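Local coordinates for DUF3218 domain-containing protein (Pseudomonas aeruginosa, PDB 2IGS) that is of unknown function but folds as a largely helical alpha-beta protein whose copies pack against one another in the crystal, at the interface of chains A and B. Numbering follows the deposited sequence. Chains: chain A/B, Hypothetical protein.

The interface of chains A and B. Residues chain A 81; chain B 8-9, 66, 69-70, 73.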
ATOM      1  N   PHE A  81      22.493  -2.902 -26.831  1.00 13.85           N
ATOM      2  CA  PHE A  81      23.883  -3.310 -26.697  1.00 13.68           C
ATOM      3  C   PHE A  81      24.135  -4.788 -27.077  1.00 14.44           C
ATOM      4  O   PHE A  81      25.088  -5.119 -27.818  1.00 14.01           O
ATOM      5  CB  PHE A  81      24.373  -3.083 -25.278  1.00 12.92           C
ATOM      6  CG  PHE A  81      25.848  -3.302 -25.122  1.00 14.03           C
ATOM      7  CD1 PHE A  81      26.346  -4.520 -24.641  1.00 14.53           C
ATOM      8  CD2 PHE A  81      26.753  -2.298 -25.491  1.00 12.11           C
ATOM      9  CE1 PHE A  81      27.738  -4.713 -24.516  1.00 12.81           C
ATOM     10  CE2 PHE A  81      28.133  -2.481 -25.388  1.00 10.87           C
ATOM     11  CZ  PHE A  81      28.632  -3.674 -24.890  1.00 12.07           C
TER
ATOM     12  N   ILE B   8      22.794   2.369 -28.004  1.00 21.66           N
ATOM     13  CA  ILE B   8      23.843   3.022 -27.198  1.00 20.81           C
ATOM     14  C   ILE B   8      25.166   3.229 -27.962  1.00 21.15           C
ATOM     15  O   ILE B   8      25.944   4.132 -27.641  1.00 21.33           O
ATOM     16  CB  ILE B   8      24.067   2.249 -25.844  1.00 21.03           C
ATOM     17  CG1 ILE B   8      24.719   3.159 -24.774  1.00 20.06           C
ATOM     18  CG2 ILE B   8      24.793   0.906 -26.078  1.00 18.95           C
ATOM     19  CD1 ILE B   8      25.085   2.411 -23.482  1.00 19.17           C
ATOM     20  N   TYR B   9      25.430   2.404 -28.971  1.00 20.77           N
ATOM     21  CA  TYR B   9      26.675   2.559 -29.727  1.00 21.24           C
ATOM     22  C   TYR B   9      26.621   3.854 -30.576  1.00 21.30           C
ATOM     23  O   TYR B   9      27.440   4.741 -30.408  1.00 21.34           O
ATOM     24  CB  TYR B   9      26.983   1.348 -30.625  1.00 20.29           C
ATOM     25  CG  TYR B   9      27.067  -0.010 -29.949  1.00 19.59           C
ATOM     26  CD1 TYR B   9      28.269  -0.475 -29.404  1.00 20.06           C
ATOM     27  CD2 TYR B   9      25.965  -0.862 -29.919  1.00 19.54           C
ATOM     28  CE1 TYR B   9      28.364  -1.744 -28.827  1.00 19.94           C
ATOM     29  CE2 TYR B   9      26.042  -2.120 -29.338  1.00 19.38           C
ATOM     30  CZ  TYR B   9      27.239  -2.558 -28.785  1.00 19.74           C
ATOM     31  OH  TYR B   9      27.316  -3.823 -28.219  1.00 19.66           O
ATOM     32  N   SER B  66      33.101   0.296 -26.682  1.00 17.39           N
ATOM     33  CA  SER B  66      32.095  -0.703 -26.271  1.00 18.23           C
ATOM     34  C   SER B  66      32.181  -1.096 -24.801  1.00 17.92           C
ATOM     35  O   SER B  66      31.163  -1.212 -24.134  1.00 17.81           O
ATOM     36  CB  SER B  66      32.215  -1.975 -27.118  1.00 17.77           C
ATOM     37  OG  SER B  66      31.827  -1.704 -28.455  1.00 21.60           O
ATOM     38  N   LEU B  69      30.859   1.557 -22.699  1.00 16.31           N
ATOM     39  CA  LEU B  69      29.407   1.472 -22.747  1.00 16.43           C
ATOM     40  C   LEU B  69      28.840   0.333 -21.873  1.00 16.05           C
ATOM     41  O   LEU B  69      27.848   0.531 -21.186  1.00 15.03           O
ATOM     42  CB  LEU B  69      28.871   1.411 -24.178  1.00 16.19           C
ATOM     43  CG  LEU B  69      29.220   2.602 -25.101  1.00 16.99           C
ATOM     44  CD1 LEU B  69      28.756   2.331 -26.509  1.00 16.70           C
ATOM     45  CD2 LEU B  69      28.655   3.937 -24.587  1.00 14.24           C
ATOM     46  N   ALA B  70      29.468  -0.847 -21.911  1.00 16.33           N
ATOM     47  CA  ALA B  70      29.057  -1.954 -21.041  1.00 16.99           C
ATOM     48  C   ALA B  70      29.206  -1.572 -19.563  1.00 16.78           C
ATOM     49  O   ALA B  70      28.368  -1.940 -18.753  1.00 17.34           O
ATOM     50  CB  ALA B  70      29.815  -3.220 -21.355  1.00 16.37           C
ATOM     51  N   ILE B  73      26.131   0.582 -18.561  1.00 17.61           N
ATOM     52  CA  ILE B  73      24.993  -0.310 -18.402  1.00 17.72           C
ATOM     53  C   ILE B  73      25.084  -1.053 -17.073  1.00 17.71           C
ATOM     54  O   ILE B  73      24.103  -1.103 -16.352  1.00 17.78           O
ATOM     55  CB  ILE B  73      24.877  -1.332 -19.573  1.00 17.71           C
ATOM     56  CG1 ILE B  73      24.564  -0.611 -20.894  1.00 18.76           C
ATOM     57  CG2 ILE B  73      23.829  -2.415 -19.258  1.00 17.18           C
ATOM     58  CD1 ILE B  73      24.524  -1.538 -22.141  1.00 16.51           C
TER
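The ring of A:Phe81 takes the phenol oxygen of B:Tyr9 on one face: OH lies over the ring centre, 3.1 Å above the plane. The two rings are nearly parallel, about 15° apart, but offset, so the tyrosine's hydroxyl end rather than its ring centre overlaps the phenylalanine. CZ of B:Tyr9 comes within 3.3 Å of CD2 of A:Phe81. At the phenylalanine's edge, in plane, lies the CG2 methyl of B:Ile8, while O of A:Phe81 and OG of B:Ser66 lie at the edge of the tyrosine ring.

On the other side of the phenylalanine plane, two aliphatic groups flank its ends. The CD1 methyl of B:Ile73 reaches CB of A:Phe81 at 3.5 Å, and CB of B:Ala70 approaches CZ of A:Phe81 at 3.8 Å.

The case illustrates how one group can serve polar and apolar partners together: OH of B:Tyr9 also donates a hydrogen bond of 2.6 Å to backbone O of A:Phe81. It arrives at 128° to the C=O bond, somewhat out of the carbonyl plane. With CG of A:Phe81 anti to the backbone N and beside the carbonyl carbon (chi1 -172°), ring and acceptor can both meet this hydroxyl.

A:Phe81 stands near the C-terminal end of helix 63-82, inserted between the N-terminal segment of chain B, carrying B:Ile8 and B:Tyr9, and helix 63-85 of that chain. The patch is part of a larger contact between two copies of the protein that is not an exact two-fold, and the structure alone does not establish its biological relevance.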